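Local coordinates for protein maltose operon transcriptional repressor (Staphylococcus aureus subsp. aureus Mu50, PDB 3HCW) that probably represses transcription of the maltose operon by binding DNA, with this C-terminal fragment built on the periplasmic binding protein-like fold expected to sense an effector, at residues Y8-V13 / V69-L74; F94-K99 / F108-N113; A225-S230 / T241-K246. All blocks are in the same frame, centred on the assembly; numbering follows the deposited sequence.

Interaction 1 (Y8-V13 / V69-L74); sequences YKIGLV and VDAFIL
Phe72 sets its ring against the backbone of Gly11: its CE1 atom lies 4.0 Å from Gly11 CA, on the side where glycine carries nothing. With CG beside the backbone N (chi1 -78°), the ring also brings CD1 to 3.7 Å from Val13 CG2. Val13 CG2 also lies 3.7 Å from Leu74 CD2, and helix 53-65 closes over Val13 and Phe72. On the other face Ile10 CG2 crosses Ile73 CG1 at 4.0 Å, while Leu12 CD2 runs alongside Ile73 CD1; helix 247-263 reaches Ile10 and Ile73. The strands run parallel, 26° apart in direction and adjacent in the sheet, as expected for the Rossmann-like N-terminal lobe of a periplasmic binding protein-like fold. Both backbone groups of Gly11 bond here: N gives to Ala71 O at 2.8 Å, and O accepts from Ile73 N at 2.9 Å. Toward the start of strand 9-13 the contact is more open. Asp70 N still meets Lys9 O at 2.8 Å in a nearly straight bond, but the partly exposed Lys9 chain leads away. Exposed Tyr8 is met through its N, in a weak bond to Asp70 OD1 (2.9 Å, 129° at the hydrogen). Asp70 OD2 turns to Thr7 N.

Interaction 2 (F94-K99 / F108-N113); sequences FIVIGK and FTHIDN. With GOL (glycerol), chain C.
Val96 O accepts from Ile111 N at 2.9 Å, nearly along the C=O axis, and Ile111 O in turn takes Gly98 N at the same distance. The second bond is less regular: Gly98 N stands 39° out of the carbonyl plane of Ile111. With Val96 N giving to Thr109 O, these are the staggered bonds of two adjacent parallel strands, here 94-97 and 110-113 in the N-terminal lobe of the periplasmic binding protein-like fold. Just past them, Asp112 OD1 receives glycerol O2 at 2.7 Å and Asn113 OD1 receives glycerol O1 at 2.8 Å, so the strand ends line a spot that can hold a small polyol; Asn115 also bonds it. The glycerol probably came from the crystallisation liquor.

His110 is oriented by polar atoms on two sides. Its ND1 makes a weak bond to Gly98 O at 3.3 Å, an oxygen near the ring plane, while its NE2 bonds Asp105 OD2 in the loop between the strands. With these two bonds limiting its rotation, the imidazole turns a face to Val96, whose CB sits 3.5 Å above the ring plane of His110, displaced toward the rim, in a CH-pi contact. On the opposite face of the sheet, Ile95 and Ile111 cross at an angle, Ile95 CG2 3.8 Å from Ile111 CD1, with helix 247-263 packing on Ile95.

At the far end the two phenylalanines form an offset stack, centroids 4.5 Å apart and planes at 17°. CG of Phe94 lies between the backbone N and the carbonyl carbon (chi1 66°), which carries the ring tip over to Phe108. Helix 82-89 touches both rings. The overlap is of a tip on a ring centre: Phe94 CZ rides over the middle of the Phe108 ring, nearest its CD1.

Interaction 3 (A225-S230 / T241-K246); sequences ATFNDS and TCIDIK
Asp229 turns toward strand 241-244 two residues past the end of its own strand, and its side chain can be followed outward. CB rests on the neighbouring backbone, 3.9 Å from Asp244 CA. From there CG runs anti to the backbone N (chi1 -170°), bringing the carboxylate past Cys242. OD1 comes 3.1 Å from Cys242 SG, an approach to be treated as doubtful because Cys242 has two conformers. The secure partners of OD1 lie outside: Arg282 in a salt bridge and Thr233 OG1 in a hydrogen bond, the latter tying the carboxylate to helix 231-234, which Ser230 caps. OD2 is hydrogen-bonded elsewhere in the structure.

The backbone of Asp229 joins in as well. Its N gives to Ile243 O at 3.3 Å, from 46° above the carbonyl plane, so the bond marks where the regular pairing gives way. Before it, Thr226 N meets Thr241 O at 3.1 Å and Thr226 O accepts from Ile243 N at 3.2 Å. On the face toward helix 115-129, Phe227 and Ile243 lie side by side, Phe227 CD1 3.9 Å from Ile243 CB.

A water bridges the segments beyond the strands: it donates to Asp229 O and Asp244 OD1 and accepts from Ile245 N at 2.8 Å. Asp244 OD1 also takes Lys246 N, forming an Asx turn, while Asp244 OD2 pairs with Lys246 NZ at 2.7 Å and with Lys280. These bonds lie just ahead of helix 247-263, for which Lys246 is the N-cap residue.

Strands 17° apart in direction, joined through the short helix 231-234, make this a beta-alpha-beta unit of the C-terminal lobe, and the bend after Asp244 is one of the crossings between lobes of the periplasmic binding protein-like fold.

Interactions 1 and 2 are consecutive parts of one sheet, centres 14 Å apart: strand 71-74 borders strand 94-97, with Leu74 N 2.8 Å from Ile95 O and Leu74 O 2.7 Å from Ile97 N, both probable hydrogen bonds. Interaction 3 belongs to the other lobe, its centre about 20 Å from that of interaction 2 and 28 Å from that of interaction 1. Its direct tie to interaction 2 is Asn113 ND2 to Ile245 O, 2.9 Å, where chain segments pass between lobes. Glycerol lies beside this junction at Asp112 and Asn113, consistent with an effector cleft between the lobes.

Interaction 1 (Y8-V13 / V69-L74)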
loop_
_atom_site.group_PDB
_atom_site.type_symbol
_atom_site.label_atom_id
_atom_site.label_comp_id
_atom_site.label_asym_id
_atom_site.label_seq_id
_atom_site.Cartn_x
_atom_site.Cartn_y
_atom_site.Cartn_z
ATOM N N TYR A 8 -12.511 -11.064 -24.712
ATOM C CA TYR A 8 -12.940 -9.910 -23.877
ATOM C C TYR A 8 -12.084 -9.741 -22.624
ATOM O O TYR A 8 -12.604 -9.478 -21.536
ATOM C CB TYR A 8 -14.439 -9.938 -23.502
ATOM C CG TYR A 8 -15.409 -10.032 -24.664
ATOM C CD1 TYR A 8 -15.076 -9.556 -25.936
ATOM C CD2 TYR A 8 -16.680 -10.577 -24.479
ATOM C CE1 TYR A 8 -15.971 -9.650 -26.999
ATOM C CE2 TYR A 8 -17.584 -10.677 -25.535
ATOM C CZ TYR A 8 -17.226 -10.206 -26.787
ATOM O OH TYR A 8 -18.119 -10.302 -27.831
ATOM N N LYS A 9 -10.772 -9.911 -22.796
ATOM C CA LYS A 9 -9.806 -9.788 -21.706
ATOM C C LYS A 9 -8.609 -8.928 -22.102
ATOM O O LYS A 9 -8.158 -8.966 -23.251
ATOM C CB LYS A 9 -9.335 -11.167 -21.240
ATOM C CG LYS A 9 -10.008 -11.656 -19.962
ATOM C CD LYS A 9 -9.230 -12.810 -19.362
ATOM C CE LYS A 9 -9.553 -12.997 -17.892
ATOM N NZ LYS A 9 -8.519 -13.830 -17.216
ATOM N N ILE A 10 -8.108 -8.149 -21.144
ATOM C CA ILE A 10 -6.940 -7.294 -21.370
ATOM C C ILE A 10 -5.780 -7.749 -20.483
ATOM O O ILE A 10 -5.932 -7.843 -19.267
ATOM C CB ILE A 10 -7.233 -5.788 -21.073
ATOM C CG1 ILE A 10 -8.597 -5.343 -21.633
ATOM C CG2 ILE A 10 -6.066 -4.896 -21.557
ATOM C CD1 ILE A 10 -8.687 -5.306 -23.145
ATOM N N GLY A 11 -4.633 -8.038 -21.094
ATOM C CA GLY A 11 -3.426 -8.365 -20.337
ATOM C C GLY A 11 -2.702 -7.111 -19.874
ATOM O O GLY A 11 -2.412 -6.218 -20.669
ATOM N N LEU A 12 -2.419 -7.035 -18.581
ATOM C CA LEU A 12 -1.723 -5.884 -18.011
ATOM C C LEU A 12 -0.290 -6.261 -17.599
ATOM O O LEU A 12 -0.095 -6.937 -16.587
ATOM C CB LEU A 12 -2.512 -5.335 -16.817
ATOM C CG LEU A 12 -4.041 -5.261 -16.991
ATOM C CD1 LEU A 12 -4.702 -4.843 -15.706
ATOM C CD2 LEU A 12 -4.485 -4.344 -18.131
ATOM N N VAL A 13 0.700 -5.819 -18.377
ATOM C CA VAL A 13 2.114 -6.130 -18.085
ATOM C C VAL A 13 2.773 -5.221 -17.032
ATOM O O VAL A 13 2.953 -4.018 -17.246
ATOM C CB VAL A 13 2.988 -6.148 -19.361
ATOM C CG1 VAL A 13 4.372 -6.730 -19.051
ATOM C CG2 VAL A 13 2.318 -6.955 -20.454
ATOM N N VAL A 69 -5.743 -13.221 -24.343
ATOM C CA VAL A 69 -6.274 -11.857 -24.233
ATOM C C VAL A 69 -6.442 -11.220 -25.603
ATOM O O VAL A 69 -5.937 -11.737 -26.609
ATOM C CB VAL A 69 -5.427 -10.924 -23.295
ATOM C CG1 VAL A 69 -5.587 -11.319 -21.830
ATOM C CG2 VAL A 69 -3.964 -10.911 -23.692
ATOM N N ASP A 70 -7.176 -10.111 -25.636
ATOM C CA ASP A 70 -7.432 -9.378 -26.877
ATOM C C ASP A 70 -6.384 -8.296 -27.086
ATOM O O ASP A 70 -6.038 -7.964 -28.219
ATOM C CB ASP A 70 -8.849 -8.776 -26.870
ATOM C CG ASP A 70 -9.945 -9.845 -26.815
ATOM O OD1 ASP A 70 -11.133 -9.482 -26.665
ATOM O OD2 ASP A 70 -9.620 -11.048 -26.922
ATOM N N ALA A 71 -5.869 -7.760 -25.981
ATOM C CA ALA A 71 -4.927 -6.648 -26.027
ATOM C C ALA A 71 -4.145 -6.494 -24.730
ATOM O O ALA A 71 -4.416 -7.172 -23.730
ATOM C CB ALA A 71 -5.659 -5.363 -26.351
ATOM N N PHE A 72 -3.176 -5.584 -24.759
ATOM C CA PHE A 72 -2.279 -5.374 -23.634
ATOM C C PHE A 72 -2.187 -3.918 -23.234
ATOM O O PHE A 72 -2.453 -3.024 -24.027
ATOM C CB PHE A 72 -0.887 -5.881 -23.977
ATOM C CG PHE A 72 -0.749 -7.361 -23.889
ATOM C CD1 PHE A 72 -0.405 -7.956 -22.688
ATOM C CD2 PHE A 72 -0.975 -8.164 -25.003
ATOM C CE1 PHE A 72 -0.261 -9.343 -22.585
ATOM C CE2 PHE A 72 -0.834 -9.543 -24.916
ATOM C CZ PHE A 72 -0.468 -10.137 -23.701
ATOM N N ILE A 73 -1.818 -3.688 -21.988
ATOM C CA ILE A 73 -1.448 -2.361 -21.530
ATOM C C ILE A 73 -0.116 -2.550 -20.816
ATOM O O ILE A 73 -0.072 -3.213 -19.775
ATOM C CB ILE A 73 -2.510 -1.759 -20.565
ATOM C CG1 ILE A 73 -3.875 -1.596 -21.256
ATOM C CG2 ILE A 73 -2.043 -0.424 -20.009
ATOM C CD1 ILE A 73 -4.949 -0.994 -20.357
ATOM N N LEU A 74 0.968 -2.027 -21.401
ATOM C CA LEU A 74 2.285 -2.035 -20.739
ATOM C C LEU A 74 2.312 -0.946 -19.681
ATOM O O LEU A 74 2.145 0.231 -19.996
ATOM C CB LEU A 74 3.422 -1.785 -21.731
ATOM C CG LEU A 74 3.602 -2.714 -22.931
ATOM C CD1 LEU A 74 4.847 -2.334 -23.685
ATOM C CD2 LEU A 74 3.706 -4.133 -22.480
#

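Interaction 2 (F94-K99 / F108-N113)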
loop_
_atom_site.group_PDB
_atom_site.type_symbol
_atom_site.label_atom_id
_atom_site.label_comp_id
_atom_site.label_asym_id
_atom_site.label_seq_id
_atom_site.Cartn_x
_atom_site.Cartn_y
_atom_site.Cartn_z
ATOM N N PHE A 94 -1.915 -2.705 -28.366
ATOM C CA PHE A 94 -1.516 -2.314 -27.010
ATOM C C PHE A 94 -1.538 -0.819 -26.699
ATOM O O PHE A 94 -1.584 0.021 -27.592
ATOM C CB PHE A 94 -0.172 -2.948 -26.585
ATOM C CG PHE A 94 1.020 -2.482 -27.372
ATOM C CD1 PHE A 94 1.388 -3.127 -28.549
ATOM C CD2 PHE A 94 1.813 -1.439 -26.909
ATOM C CE1 PHE A 94 2.503 -2.723 -29.273
ATOM C CE2 PHE A 94 2.933 -1.026 -27.629
ATOM C CZ PHE A 94 3.278 -1.672 -28.813
ATOM N N ILE A 95 -1.517 -0.522 -25.402
ATOM C CA ILE A 95 -1.302 0.819 -24.873
ATOM C C ILE A 95 -0.020 0.770 -24.050
ATOM O O ILE A 95 0.353 -0.290 -23.546
ATOM C CB ILE A 95 -2.536 1.299 -24.019
ATOM C CG1 ILE A 95 -3.318 2.364 -24.767
ATOM C CG2 ILE A 95 -2.136 1.937 -22.719
ATOM C CD1 ILE A 95 -3.933 1.890 -26.026
ATOM N N VAL A 96 0.674 1.899 -23.945
ATOM C CA VAL A 96 1.799 2.010 -23.031
ATOM C C VAL A 96 1.507 3.107 -22.028
ATOM O O VAL A 96 1.132 4.217 -22.397
ATOM C CB VAL A 96 3.121 2.314 -23.769
ATOM C CG1 VAL A 96 4.292 2.399 -22.784
ATOM C CG2 VAL A 96 3.403 1.256 -24.832
ATOM N N ILE A 97 1.652 2.794 -20.752
ATOM C CA ILE A 97 1.668 3.838 -19.760
ATOM C C ILE A 97 3.118 4.288 -19.572
ATOM O O ILE A 97 3.946 3.557 -19.011
ATOM C CB ILE A 97 0.998 3.415 -18.451
ATOM C CG1 ILE A 97 -0.444 2.987 -18.735
ATOM C CG2 ILE A 97 1.031 4.562 -17.446
ATOM C CD1 ILE A 97 -1.260 2.728 -17.503
ATOM N N GLY A 98 3.408 5.487 -20.086
ATOM C CA GLY A 98 4.740 6.092 -20.027
ATOM C C GLY A 98 5.032 6.952 -21.246
ATOM O O GLY A 98 4.115 7.320 -21.992
ATOM N N LYS A 99 6.314 7.261 -21.450
ATOM C CA LYS A 99 6.749 8.180 -22.507
ATOM C C LYS A 99 7.170 7.494 -23.817
ATOM O O LYS A 99 7.970 6.556 -23.792
ATOM C CB LYS A 99 7.922 9.028 -22.010
ATOM C CG LYS A 99 8.006 10.421 -22.659
ATOM C CD LYS A 99 9.444 10.841 -22.946
ATOM C CE LYS A 99 10.432 10.250 -21.963
ATOM N NZ LYS A 99 11.759 10.906 -22.114
ATOM N N PHE A 108 1.645 3.917 -31.694
ATOM C CA PHE A 108 1.070 3.343 -30.477
ATOM C C PHE A 108 0.716 4.387 -29.428
ATOM O O PHE A 108 1.554 5.207 -29.059
ATOM C CB PHE A 108 2.015 2.281 -29.912
ATOM C CG PHE A 108 2.394 1.236 -30.922
ATOM C CD1 PHE A 108 1.475 0.258 -31.303
ATOM C CD2 PHE A 108 3.650 1.254 -31.527
ATOM C CE1 PHE A 108 1.809 -0.701 -32.261
ATOM C CE2 PHE A 108 3.997 0.303 -32.489
ATOM C CZ PHE A 108 3.078 -0.679 -32.856
ATOM N N THR A 109 -0.534 4.359 -28.975
ATOM C CA THR A 109 -1.012 5.293 -27.959
ATOM C C THR A 109 -0.246 5.157 -26.646
ATOM O O THR A 109 -0.081 4.051 -26.125
ATOM C CB THR A 109 -2.532 5.133 -27.721
ATOM O OG1 THR A 109 -3.222 5.513 -28.912
ATOM C CG2 THR A 109 -3.021 6.035 -26.587
ATOM N N HIS A 110 0.246 6.291 -26.149
ATOM C CA HIS A 110 0.888 6.374 -24.847
ATOM C C HIS A 110 0.071 7.254 -23.906
ATOM O O HIS A 110 -0.537 8.245 -24.325
ATOM C CB HIS A 110 2.293 6.949 -24.981
ATOM C CG HIS A 110 3.300 5.985 -25.522
ATOM N ND1 HIS A 110 4.364 5.525 -24.777
ATOM C CD2 HIS A 110 3.419 5.409 -26.740
ATOM C CE1 HIS A 110 5.094 4.705 -25.513
ATOM N NE2 HIS A 110 4.542 4.618 -26.708
ATOM N N ILE A 111 0.056 6.876 -22.634
ATOM C CA ILE A 111 -0.599 7.657 -21.590
ATOM C C ILE A 111 0.448 7.961 -20.520
ATOM O O ILE A 111 1.024 7.057 -19.938
ATOM C CB ILE A 111 -1.847 6.919 -21.004
ATOM C CG1 ILE A 111 -3.000 6.889 -22.020
ATOM C CG2 ILE A 111 -2.362 7.611 -19.766
ATOM C CD1 ILE A 111 -3.090 5.634 -22.803
ATOM N N ASP A 112 0.709 9.239 -20.280
ATOM C CA ASP A 112 1.762 9.628 -19.348
ATOM C C ASP A 112 1.346 10.851 -18.521
ATOM O O ASP A 112 0.315 11.479 -18.806
ATOM C CB ASP A 112 3.034 9.937 -20.145
ATOM C CG ASP A 112 4.319 9.672 -19.364
ATOM O OD1 ASP A 112 4.264 9.173 -18.223
ATOM O OD2 ASP A 112 5.403 9.985 -19.903
ATOM N N ASN A 113 2.120 11.147 -17.476
ATOM C CA ASN A 113 2.166 12.488 -16.899
ATOM C C ASN A 113 3.269 13.228 -17.636
ATOM O O ASN A 113 4.097 12.598 -18.324
ATOM C CB ASN A 113 2.553 12.452 -15.420
ATOM C CG ASN A 113 1.600 11.644 -14.572
ATOM O OD1 ASN A 113 1.976 10.613 -14.017
ATOM N ND2 ASN A 113 0.363 12.112 -14.455
HETATM C C1 GOL C . 4.650 7.768 -13.937
HETATM O O1 GOL C . 4.297 9.113 -14.191
HETATM C C2 GOL C . 4.305 6.956 -15.179
HETATM O O2 GOL C . 3.513 7.775 -15.994
HETATM C C3 GOL C . 5.543 6.533 -15.979
HETATM O O3 GOL C . 5.354 5.234 -16.532
#

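Interaction 3 (A225-S230 / T241-K246)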
loop_
_atom_site.group_PDB
_atom_site.type_symbol
_atom_site.label_atom_id
_atom_site.label_comp_id
_atom_site.label_asym_id
_atom_site.label_seq_id
_atom_site.Cartn_x
_atom_site.Cartn_y
_atom_site.Cartn_z
ATOM N N ALA A 225 10.784 16.016 -0.070
ATOM C CA ALA A 225 9.659 15.927 -0.977
ATOM C C ALA A 225 9.852 14.741 -1.928
ATOM O O ALA A 225 10.967 14.240 -2.086
ATOM C CB ALA A 225 9.510 17.231 -1.762
ATOM N N THR A 226 8.765 14.305 -2.561
ATOM C CA THR A 226 8.799 13.161 -3.465
ATOM C C THR A 226 7.678 13.185 -4.508
ATOM O O THR A 226 6.992 14.192 -4.654
ATOM C CB THR A 226 8.776 11.824 -2.678
ATOM O OG1 THR A 226 8.935 10.722 -3.587
ATOM C CG2 THR A 226 7.496 11.676 -1.874
ATOM N N PHE A 227 7.511 12.073 -5.231
ATOM C CA PHE A 227 6.462 11.924 -6.237
ATOM C C PHE A 227 5.501 10.804 -5.874
ATOM O O PHE A 227 5.860 9.904 -5.115
ATOM C CB PHE A 227 7.060 11.633 -7.616
ATOM C CG PHE A 227 7.963 12.711 -8.128
ATOM C CD1 PHE A 227 7.497 13.650 -9.050
ATOM C CD2 PHE A 227 9.291 12.775 -7.709
ATOM C CE1 PHE A 227 8.353 14.633 -9.528
ATOM C CE2 PHE A 227 10.144 13.739 -8.187
ATOM C CZ PHE A 227 9.683 14.664 -9.088
ATOM N N ASN A 228 4.377 10.808 -6.517
ATOM C CA ASN A 228 3.257 10.107 -6.036
ATOM C C ASN A 228 2.489 10.055 -4.828
ATOM O O ASN A 228 2.503 9.110 -4.112
ATOM C CB ASN A 228 2.813 8.998 -6.951
ATOM C CG ASN A 228 3.445 7.737 -6.618
ATOM O OD1 ASN A 228 2.785 6.747 -6.305
ATOM N ND2 ASN A 228 4.747 7.739 -6.678
ATOM N N ASP A 229 1.770 11.123 -4.643
ATOM C CA ASP A 229 0.997 11.323 -3.422
ATOM C C ASP A 229 -0.013 10.210 -3.217
ATOM O O ASP A 229 -0.733 9.840 -4.135
ATOM C CB ASP A 229 0.250 12.656 -3.468
ATOM C CG ASP A 229 -0.380 13.016 -2.133
ATOM O OD1 ASP A 229 0.262 12.773 -1.093
ATOM O OD2 ASP A 229 -1.515 13.540 -2.117
ATOM N N SER A 230 -0.021 9.667 -2.007
ATOM C CA SER A 230 -1.061 8.769 -1.551
ATOM C C SER A 230 -1.237 9.030 -0.063
ATOM O O SER A 230 -0.654 9.969 0.490
ATOM C CB SER A 230 -0.646 7.313 -1.777
ATOM O OG SER A 230 0.422 6.957 -0.909
ATOM N N THR A 241 5.492 16.719 1.375
ATOM C CA THR A 241 5.197 17.473 0.176
ATOM C C THR A 241 5.468 16.559 -1.011
ATOM O O THR A 241 6.510 15.882 -1.076
ATOM C CB THR A 241 6.041 18.735 0.130
ATOM O OG1 THR A 241 5.614 19.617 1.180
ATOM C CG2 THR A 241 5.920 19.445 -1.193
ATOM N N CYS A 242 4.501 16.521 -1.924
ATOM C CA CYS A 242 4.612 15.649 -3.080
ATOM C C CYS A 242 3.742 16.047 -4.245
ATOM O O CYS A 242 2.810 16.854 -4.130
ATOM C CB CYS A 242 4.375 14.172 -2.720
ATOM S SG CYS A 242 3.104 13.894 -1.521
ATOM N N ILE A 243 4.122 15.504 -5.393
ATOM C CA ILE A 243 3.405 15.689 -6.625
ATOM C C ILE A 243 2.410 14.542 -6.766
ATOM O O ILE A 243 2.802 13.369 -6.817
ATOM C CB ILE A 243 4.368 15.679 -7.836
ATOM C CG1 ILE A 243 5.415 16.798 -7.725
ATOM C CG2 ILE A 243 3.584 15.789 -9.131
ATOM C CD1 ILE A 243 4.847 18.235 -7.873
ATOM N N ASP A 244 1.126 14.891 -6.820
ATOM C CA ASP A 244 0.065 13.931 -7.104
ATOM C C ASP A 244 0.029 13.636 -8.620
ATOM O O ASP A 244 -0.234 14.519 -9.415
ATOM C CB ASP A 244 -1.265 14.515 -6.615
ATOM C CG ASP A 244 -2.436 13.571 -6.801
ATOM O OD1 ASP A 244 -2.236 12.401 -7.209
ATOM O OD2 ASP A 244 -3.573 14.008 -6.520
ATOM N N ILE A 245 0.282 12.396 -9.018
ATOM C CA ILE A 245 0.408 12.092 -10.450
ATOM C C ILE A 245 -0.821 11.371 -11.015
ATOM O O ILE A 245 -0.775 10.804 -12.115
ATOM C CB ILE A 245 1.729 11.350 -10.780
ATOM C CG1 ILE A 245 1.751 9.948 -10.166
ATOM C CG2 ILE A 245 2.925 12.165 -10.320
ATOM C CD1 ILE A 245 2.932 9.106 -10.602
ATOM N N LYS A 246 -1.917 11.437 -10.248
ATOM C CA LYS A 246 -3.237 10.913 -10.609
ATOM C C LYS A 246 -3.217 9.493 -11.214
ATOM O O LYS A 246 -3.620 9.304 -12.371
ATOM C CB LYS A 246 -3.945 11.888 -11.562
ATOM C CG LYS A 246 -3.737 13.371 -11.257
ATOM C CD LYS A 246 -4.618 13.849 -10.107
ATOM C CE LYS A 246 -4.237 15.268 -9.704
ATOM N NZ LYS A 246 -4.753 15.614 -8.347
HETATM O O HOH W 1 -0.119 10.445 -7.059
#